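Local coordinates for ferric iron-binding protein HitA (PDB 6IWF) that binds ferric iron and probably carries it through the periplasm to an uptake transporter, and is involved in gallium internalisation, at residues A18-F23 and V31-G36; A54-T59 and Q243-M248; P63-L68 and G228-K233. All coordinates share one frame; numbering follows the deposited sequence.

Contact 1 of 3, residues A18-F23 and V31-G36; sequences AIAKAF and VKIRKG
Val31 has chi1 177°, which places CG1 trans to its own amide nitrogen and CG2 trans to its carbonyl carbon, and each methyl meets a different residue of helix 13-27. CG1 lies against the methyl of Ala20, with Val31 CG1 to Ala20 CB at 3.6 Å. CG2 goes to the aromatic ring one turn further on, where Val31 CG2 is 3.8 Å from Phe23 CD2. The Phe23 side chain leaves the helix with CG opposite the backbone N (chi1 -174°) and crosses that of Val31 at about a right angle; the methyl reaches the ring obliquely. Two residues along the strand, the Ile33 side chain, extended only in its last bond (CD1 anti to CA), adds its terminal carbon, and Ile33 CD1 comes to 3.7 Å from Ala20 CB. Ala20 CB is thus the shared point, meeting both strand residues on its strand-facing side.

The small size of alanine fits a close backbone approach: the CA atoms of Ala20 and Val31 are 5.7 Å apart, and the axes of the two segments approach to 8.8 Å. Their directions differ by 167°, as expected for the returning leg of the beta-alpha-beta crossover made by strand 4-9, helix 13-27 and strand 30-35. Phe23 continues the layer with an edge-to-face stack on Phe244 and with packing on Leu5.

No hydrogen bond spans the contact, and the amide of Val31 is instead taken by Gln24 OE1. Helix and strand therefore meet through carbon alone, which implies cohesion from apolar burial and methyl fit rather than from directed bonds.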
loop_
_atom_site.group_PDB
_atom_site.type_symbol
_atom_site.label_atom_id
_atom_site.label_comp_id
_atom_site.label_asym_id
_atom_site.label_seq_id
_atom_site.Cartn_x
_atom_site.Cartn_y
_atom_site.Cartn_z
ATOM N N ALA A 18 -8.377 13.776 -5.819
ATOM C CA ALA A 18 -9.263 14.250 -4.761
ATOM C C ALA A 18 -8.522 15.133 -3.764
ATOM O O ALA A 18 -9.009 16.210 -3.389
ATOM C CB ALA A 18 -9.922 13.062 -4.051
ATOM N N ILE A 19 -7.343 14.691 -3.309
ATOM C CA ILE A 19 -6.625 15.484 -2.321
ATOM C C ILE A 19 -6.066 16.750 -2.965
ATOM O O ILE A 19 -6.029 17.807 -2.328
ATOM C CB ILE A 19 -5.531 14.633 -1.626
ATOM C CG1 ILE A 19 -4.895 15.403 -0.470
ATOM C CG2 ILE A 19 -4.463 14.161 -2.613
ATOM C CD1 ILE A 19 -5.875 15.785 0.617
ATOM N N ALA A 20 -5.651 16.678 -4.237
ATOM C CA ALA A 20 -5.178 17.880 -4.920
ATOM C C ALA A 20 -6.298 18.900 -5.048
ATOM O O ALA A 20 -6.076 20.104 -4.876
ATOM C CB ALA A 20 -4.618 17.534 -6.305
ATOM N N LYS A 21 -7.514 18.430 -5.333
ATOM C CA LYS A 21 -8.654 19.336 -5.449
ATOM C C LYS A 21 -8.974 19.982 -4.108
ATOM O O LYS A 21 -9.186 21.198 -4.028
ATOM C CB LYS A 21 -9.873 18.578 -5.983
ATOM C CG LYS A 21 -11.087 19.470 -6.281
ATOM C CD LYS A 21 -10.680 20.742 -7.023
ATOM C CE LYS A 21 -11.798 21.251 -7.933
ATOM N NZ LYS A 21 -11.694 22.721 -8.196
ATOM N N ALA A 22 -9.001 19.181 -3.038
ATOM C CA ALA A 22 -9.317 19.718 -1.718
ATOM C C ALA A 22 -8.303 20.772 -1.283
ATOM O O ALA A 22 -8.682 21.820 -0.748
ATOM C CB ALA A 22 -9.396 18.589 -0.688
ATOM N N PHE A 23 -7.009 20.518 -1.501
ATOM C CA PHE A 23 -5.993 21.503 -1.136
ATOM C C PHE A 23 -6.136 22.776 -1.963
ATOM O O PHE A 23 -6.016 23.885 -1.430
ATOM C CB PHE A 23 -4.593 20.909 -1.323
ATOM C CG PHE A 23 -3.485 21.796 -0.845
ATOM C CD1 PHE A 23 -3.215 21.915 0.506
ATOM C CD2 PHE A 23 -2.692 22.485 -1.753
ATOM C CE1 PHE A 23 -2.189 22.711 0.953
ATOM C CE2 PHE A 23 -1.657 23.283 -1.317
ATOM C CZ PHE A 23 -1.406 23.400 0.034
ATOM N N VAL A 31 -2.378 22.666 -7.869
ATOM C CA VAL A 31 -1.629 21.420 -7.731
ATOM C C VAL A 31 -1.644 20.711 -9.078
ATOM O O VAL A 31 -2.705 20.281 -9.548
ATOM C CB VAL A 31 -2.207 20.512 -6.638
ATOM C CG1 VAL A 31 -1.442 19.200 -6.602
ATOM C CG2 VAL A 31 -2.166 21.201 -5.282
ATOM N N LYS A 32 -0.468 20.578 -9.689
ATOM C CA LYS A 32 -0.279 19.805 -10.910
ATOM C C LYS A 32 0.153 18.394 -10.523
ATOM O O LYS A 32 0.950 18.229 -9.599
ATOM C CB LYS A 32 0.786 20.475 -11.783
ATOM C CG LYS A 32 1.066 19.802 -13.104
ATOM C CD LYS A 32 2.320 20.396 -13.745
ATOM C CE LYS A 32 2.488 19.913 -15.183
ATOM N NZ LYS A 32 2.161 18.461 -15.323
ATOM N N ILE A 33 -0.380 17.379 -11.212
ATOM C CA ILE A 33 -0.156 15.979 -10.828
ATOM C C ILE A 33 0.586 15.246 -11.938
ATOM O O ILE A 33 0.102 15.161 -13.074
ATOM C CB ILE A 33 -1.461 15.240 -10.493
ATOM C CG1 ILE A 33 -2.202 15.946 -9.360
ATOM C CG2 ILE A 33 -1.159 13.770 -10.116
ATOM C CD1 ILE A 33 -3.454 15.225 -8.915
ATOM N N ARG A 34 1.741 14.682 -11.589
ATOM C CA ARG A 34 2.477 13.759 -12.447
ATOM C C ARG A 34 2.157 12.347 -11.968
ATOM O O ARG A 34 2.540 11.955 -10.861
ATOM C CB ARG A 34 3.974 14.051 -12.391
ATOM C CG ARG A 34 4.766 13.532 -13.589
ATOM C CD ARG A 34 5.245 12.115 -13.362
ATOM N NE ARG A 34 6.293 11.732 -14.308
ATOM C CZ ARG A 34 6.061 11.136 -15.474
ATOM N NH1 ARG A 34 7.073 10.819 -16.276
ATOM N NH2 ARG A 34 4.815 10.860 -15.841
ATOM N N LYS A 35 1.422 11.594 -12.781
ATOM C CA LYS A 35 0.985 10.263 -12.401
ATOM C C LYS A 35 2.017 9.228 -12.823
ATOM O O LYS A 35 2.562 9.294 -13.928
ATOM C CB LYS A 35 -0.366 9.944 -13.043
ATOM C CG LYS A 35 -0.929 8.615 -12.618
ATOM C CD LYS A 35 -1.433 8.652 -11.180
ATOM C CE LYS A 35 -1.824 7.267 -10.703
ATOM N NZ LYS A 35 -0.668 6.511 -10.128
ATOM N N GLY A 36 2.292 8.281 -11.934
ATOM C CA GLY A 36 3.214 7.208 -12.267
ATOM C C GLY A 36 3.145 6.120 -11.221
ATOM O O GLY A 36 2.416 6.221 -10.230
#

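Contact 2 of 3, residues A54-T59 and Q243-M248; sequences ADVLYT and QFVAFM
Met248 N is reached by two carbonyls of its own helix: Phe244 O at 3.0 Å from Met248 N, and Val245 O at 3.1 Å from the same nitrogen in a weak bond. These three residues are also the ones that helix 243-248 presents to strand 56-59.

Met248 makes a contact of well-defined direction. Its chain runs straight through chi2 and then bends at chi3 (76°), which turns the terminal methyl onto the ring of Tyr58. Met248 CE stands 3.4 Å from the centroid of the Tyr58 ring and only 2° off the ring normal, and all six ring carbons are 3.7 Å from it. This is a centred CH-pi contact. Met248 SD lies behind the methyl, 5.0 Å from the centroid of the Tyr58 ring and still above the face, so the arrangement is also a Met-aromatic contact led by carbon.

Val56 fills the other end. Its CG1 is shared between two helix residues, with Val56 CG1 at 3.9 Å from Phe244 CD1 and likewise 3.9 Å from Val245 CG2. The Phe244 ring receives this methyl obliquely.

All five touching residues are buried, and no hydrogen bond joins the segments. Asp55, next to Val56, joins this chain segment to other parts of the fold through its carboxylate, which accepts from Thr6 N and bonds Ser235 OG. Tyr58 is about 8 Å, side chain to side chain, from His12 and Glu60, which bind ferric iron in another structure of this protein; no iron is bound here. With axes 30° apart, the helix runs roughly along a central strand, the alpha-on-beta layering expected of a lobe in periplasmic solute-binding proteins.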
loop_
_atom_site.group_PDB
_atom_site.type_symbol
_atom_site.label_atom_id
_atom_site.label_comp_id
_atom_site.label_asym_id
_atom_site.label_seq_id
_atom_site.Cartn_x
_atom_site.Cartn_y
_atom_site.Cartn_z
ATOM N N ALA A 54 9.381 18.087 -8.857
ATOM C CA ALA A 54 8.522 17.519 -7.823
ATOM C C ALA A 54 8.643 18.300 -6.522
ATOM O O ALA A 54 9.746 18.586 -6.048
ATOM C CB ALA A 54 8.881 16.053 -7.582
ATOM N N ASP A 55 7.497 18.642 -5.940
ATOM C CA ASP A 55 7.463 19.257 -4.624
ATOM C C ASP A 55 7.068 18.274 -3.531
ATOM O O ASP A 55 7.622 18.331 -2.428
ATOM C CB ASP A 55 6.487 20.437 -4.630
ATOM C CG ASP A 55 6.934 21.543 -5.559
ATOM O OD1 ASP A 55 8.035 22.096 -5.322
ATOM O OD2 ASP A 55 6.203 21.834 -6.533
ATOM N N VAL A 56 6.130 17.380 -3.837
ATOM C CA VAL A 56 5.594 16.387 -2.912
ATOM C C VAL A 56 5.524 15.061 -3.654
ATOM O O VAL A 56 5.150 15.020 -4.831
ATOM C CB VAL A 56 4.200 16.798 -2.379
ATOM C CG1 VAL A 56 3.571 15.685 -1.543
ATOM C CG2 VAL A 56 4.297 18.087 -1.559
ATOM N N LEU A 57 5.916 13.984 -2.974
ATOM C CA LEU A 57 5.769 12.629 -3.488
ATOM C C LEU A 57 4.758 11.882 -2.632
ATOM O O LEU A 57 4.823 11.936 -1.403
ATOM C CB LEU A 57 7.105 11.894 -3.482
ATOM C CG LEU A 57 7.074 10.400 -3.840
ATOM C CD1 LEU A 57 6.676 10.169 -5.285
ATOM C CD2 LEU A 57 8.425 9.765 -3.535
ATOM N N TYR A 58 3.838 11.176 -3.283
ATOM C CA TYR A 58 2.781 10.429 -2.611
ATOM C C TYR A 58 2.824 9.020 -3.173
ATOM O O TYR A 58 2.681 8.848 -4.388
ATOM C CB TYR A 58 1.429 11.099 -2.883
ATOM C CG TYR A 58 0.205 10.553 -2.172
ATOM C CD1 TYR A 58 0.295 9.720 -1.062
ATOM C CD2 TYR A 58 -1.059 10.896 -2.629
ATOM C CE1 TYR A 58 -0.869 9.253 -0.424
ATOM C CE2 TYR A 58 -2.204 10.438 -2.013
ATOM C CZ TYR A 58 -2.111 9.625 -0.925
ATOM O OH TYR A 58 -3.279 9.195 -0.340
ATOM N N THR A 59 3.092 8.027 -2.320
ATOM C CA THR A 59 3.275 6.660 -2.791
ATOM C C THR A 59 2.269 5.705 -2.158
ATOM O O THR A 59 1.800 5.904 -1.031
ATOM C CB THR A 59 4.689 6.140 -2.505
ATOM O OG1 THR A 59 4.932 6.143 -1.094
ATOM C CG2 THR A 59 5.736 6.983 -3.232
ATOM N N GLN A 243 2.950 22.585 3.806
ATOM C CA GLN A 243 1.524 22.803 4.027
ATOM C C GLN A 243 0.694 21.695 3.392
ATOM O O GLN A 243 -0.307 21.243 3.970
ATOM C CB GLN A 243 1.133 24.160 3.446
ATOM C CG GLN A 243 -0.261 24.610 3.725
ATOM C CD GLN A 243 -0.468 26.034 3.255
ATOM O OE1 GLN A 243 0.498 26.773 3.061
ATOM N NE2 GLN A 243 -1.726 26.421 3.053
ATOM N N PHE A 244 1.082 21.266 2.192
ATOM C CA PHE A 244 0.334 20.226 1.497
ATOM C C PHE A 244 0.360 18.908 2.268
ATOM O O PHE A 244 -0.683 18.267 2.448
ATOM C CB PHE A 244 0.885 20.034 0.085
ATOM C CG PHE A 244 0.098 19.063 -0.725
ATOM C CD1 PHE A 244 0.379 17.694 -0.677
ATOM C CD2 PHE A 244 -0.963 19.499 -1.507
ATOM C CE1 PHE A 244 -0.378 16.789 -1.412
ATOM C CE2 PHE A 244 -1.717 18.599 -2.245
ATOM C CZ PHE A 244 -1.419 17.245 -2.203
ATOM N N VAL A 245 1.543 18.475 2.711
ATOM C CA VAL A 245 1.624 17.195 3.418
ATOM C C VAL A 245 0.870 17.275 4.740
ATOM O O VAL A 245 0.156 16.341 5.121
ATOM C CB VAL A 245 3.088 16.757 3.621
ATOM C CG1 VAL A 245 3.138 15.521 4.497
ATOM C CG2 VAL A 245 3.717 16.434 2.279
ATOM N N ALA A 246 0.965 18.416 5.428
ATOM C CA ALA A 246 0.173 18.609 6.638
ATOM C C ALA A 246 -1.323 18.514 6.342
ATOM O O ALA A 246 -2.084 17.935 7.130
ATOM C CB ALA A 246 0.525 19.954 7.277
ATOM N N PHE A 247 -1.761 19.055 5.205
ATOM C CA PHE A 247 -3.179 19.006 4.872
ATOM C C PHE A 247 -3.627 17.579 4.563
ATOM O O PHE A 247 -4.784 17.223 4.820
ATOM C CB PHE A 247 -3.472 19.957 3.709
ATOM C CG PHE A 247 -4.893 19.936 3.250
ATOM C CD1 PHE A 247 -5.865 20.644 3.939
ATOM C CD2 PHE A 247 -5.260 19.209 2.130
ATOM C CE1 PHE A 247 -7.179 20.616 3.522
ATOM C CE2 PHE A 247 -6.572 19.183 1.704
ATOM C CZ PHE A 247 -7.534 19.900 2.406
ATOM N N MET A 248 -2.722 16.736 4.062
ATOM C CA MET A 248 -3.089 15.344 3.818
ATOM C C MET A 248 -3.484 14.637 5.105
ATOM O O MET A 248 -4.236 13.658 5.061
ATOM C CB MET A 248 -1.931 14.602 3.147
ATOM C CG MET A 248 -1.506 15.204 1.820
ATOM S SD MET A 248 -0.130 14.241 1.143
ATOM C CE MET A 248 -1.042 12.812 0.541
#

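Contact 3 of 3, residues P63-L68 and G228-K233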
loop_
_atom_site.group_PDB
_atom_site.type_symbol
_atom_site.label_atom_id
_atom_site.label_comp_id
_atom_site.label_asym_id
_atom_site.label_seq_id
_atom_site.Cartn_x
_atom_site.Cartn_y
_atom_site.Cartn_z
ATOM N N PRO A 63 8.481 1.349 0.726
ATOM C CA PRO A 63 9.879 1.113 0.243
ATOM C C PRO A 63 10.447 2.258 -0.588
ATOM O O PRO A 63 11.598 2.657 -0.349
ATOM C CB PRO A 63 9.749 -0.183 -0.571
ATOM C CG PRO A 63 8.730 -0.954 0.228
ATOM C CD PRO A 63 7.696 0.091 0.642
ATOM N N PRO A 64 9.711 2.840 -1.548
ATOM C CA PRO A 64 10.300 3.978 -2.284
ATOM C C PRO A 64 10.644 5.164 -1.401
ATOM O O PRO A 64 11.605 5.893 -1.697
ATOM C CB PRO A 64 9.216 4.349 -3.311
ATOM C CG PRO A 64 8.346 3.153 -3.397
ATOM C CD PRO A 64 8.358 2.532 -2.050
ATOM N N LEU A 65 9.866 5.408 -0.343
ATOM C CA LEU A 65 10.170 6.531 0.536
ATOM C C LEU A 65 11.401 6.240 1.375
ATOM O O LEU A 65 12.234 7.129 1.596
ATOM C CB LEU A 65 8.978 6.848 1.440
ATOM C CG LEU A 65 7.679 7.208 0.732
ATOM C CD1 LEU A 65 6.535 7.284 1.754
ATOM C CD2 LEU A 65 7.844 8.519 -0.001
ATOM N N ILE A 66 11.526 5.002 1.863
ATOM C CA ILE A 66 12.710 4.631 2.624
ATOM C C ILE A 66 13.939 4.745 1.738
ATOM O O ILE A 66 14.990 5.229 2.175
ATOM C CB ILE A 66 12.540 3.219 3.222
ATOM C CG1 ILE A 66 11.462 3.253 4.320
ATOM C CG2 ILE A 66 13.862 2.701 3.796
ATOM C CD1 ILE A 66 10.996 1.902 4.755
ATOM N N ARG A 67 13.799 4.375 0.454
ATOM C CA ARG A 67 14.900 4.503 -0.506
ATOM C C ARG A 67 15.303 5.963 -0.685
ATOM O O ARG A 67 16.481 6.315 -0.545
ATOM C CB ARG A 67 14.500 3.881 -1.854
ATOM C CG ARG A 67 15.486 4.126 -3.020
ATOM C CD ARG A 67 14.833 3.885 -4.398
ATOM N NE ARG A 67 15.728 4.239 -5.501
ATOM C CZ ARG A 67 15.350 4.372 -6.770
ATOM N NH1 ARG A 67 14.086 4.182 -7.116
ATOM N NH2 ARG A 67 16.240 4.698 -7.701
ATOM N N LEU A 68 14.328 6.832 -0.981
ATOM C CA LEU A 68 14.622 8.244 -1.213
ATOM C C LEU A 68 15.115 8.930 0.053
ATOM O O LEU A 68 15.935 9.861 -0.014
ATOM C CB LEU A 68 13.374 8.953 -1.741
ATOM C CG LEU A 68 12.918 8.558 -3.147
ATOM C CD1 LEU A 68 11.789 9.456 -3.574
ATOM C CD2 LEU A 68 14.045 8.668 -4.134
ATOM N N GLY A 228 2.434 6.594 1.950
ATOM C CA GLY A 228 3.105 7.709 2.587
ATOM C C GLY A 228 3.336 8.883 1.663
ATOM O O GLY A 228 3.086 8.836 0.458
ATOM N N ALA A 229 3.832 9.958 2.265
ATOM C CA ALA A 229 4.077 11.171 1.511
ATOM C C ALA A 229 5.299 11.882 2.062
ATOM O O ALA A 229 5.707 11.678 3.207
ATOM C CB ALA A 229 2.879 12.123 1.542
ATOM N N ALA A 230 5.863 12.745 1.232
ATOM C CA ALA A 230 7.106 13.414 1.589
ATOM C C ALA A 230 7.236 14.684 0.770
ATOM O O ALA A 230 6.686 14.791 -0.324
ATOM C CB ALA A 230 8.323 12.505 1.351
ATOM N N VAL A 231 7.968 15.646 1.329
ATOM C CA VAL A 231 8.390 16.866 0.643
ATOM C C VAL A 231 9.791 16.653 0.078
ATOM O O VAL A 231 10.678 16.167 0.782
ATOM C CB VAL A 231 8.383 18.052 1.621
ATOM C CG1 VAL A 231 8.975 19.310 0.955
ATOM C CG2 VAL A 231 6.965 18.297 2.131
ATOM N N LEU A 232 10.010 17.052 -1.175
ATOM C CA LEU A 232 11.332 16.897 -1.772
ATOM C C LEU A 232 12.264 17.990 -1.261
ATOM O O LEU A 232 11.877 19.159 -1.167
ATOM C CB LEU A 232 11.254 16.945 -3.299
ATOM C CG LEU A 232 10.814 15.678 -4.034
ATOM C CD1 LEU A 232 11.694 14.494 -3.626
ATOM C CD2 LEU A 232 9.333 15.357 -3.820
ATOM N N LYS A 233 13.494 17.601 -0.911
ATOM C CA LYS A 233 14.466 18.580 -0.433
ATOM C C LYS A 233 14.734 19.651 -1.479
ATOM O O LYS A 233 15.004 20.811 -1.135
ATOM C CB LYS A 233 15.766 17.867 -0.053
ATOM C CG LYS A 233 16.568 18.556 1.026
ATOM C CD LYS A 233 17.251 17.531 1.917
ATOM C CE LYS A 233 18.655 17.958 2.292
ATOM N NZ LYS A 233 19.233 17.004 3.281
#
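Leu65, Gly228 and Ala230 make most of this helix-on-sheet packing in the alpha/beta lobe of a periplasmic binding protein fold. Helix 63-68 and strand 228-231 point nearly the same way, crossing at 27° with their axes 9.0 Å apart at the closest.

Leu65 dominates the buried area. Its chi1 of -59° swings CG toward the strand, and the fork at CG then splits the two methyls between neighbouring inward positions: CD1 goes to Gly228, while CD2 faces Ala230 more loosely, with Leu65 CD2 to Ala230 CB at 4.2 Å. Ala229, between them, directs its methyl to the other side of the sheet, onto Met248.

The surface that Leu65 meets is continued by the adjacent strand, where it also packs on Leu57 and Thr59. Backbone hydrogen bonds between Gly228 and Thr59 and between Ala230 and Leu57 hold the two strands side by side beneath it.

Because Gly228 has no side chain on its helix-facing side, the leucine methyl settles directly on the strand backbone: Leu65 CD1 is 3.6 Å from both CA and C of Gly228.

In the fold
From the N terminus, contact 1 closes first and locally, with seven residues between 18-23 and 31-36, and completes the opening beta-alpha-beta unit. Contacts 2 and 3 open later, at 54-59 and 63-68, and close in reverse order at 228-233 and 243-248, so contact 3 nests within the 183-residue span of contact 2. Nothing crosses. Strands 56-59 and 224-231 are antiparallel neighbours in the sheet; helix 238-248 packs on one face, beside helix 13-27 of contact 1, and helix 63-70 on the other. Contact 2 touches both others, whereas contacts 1 and 3 stay about 9 Å apart at their nearest atoms.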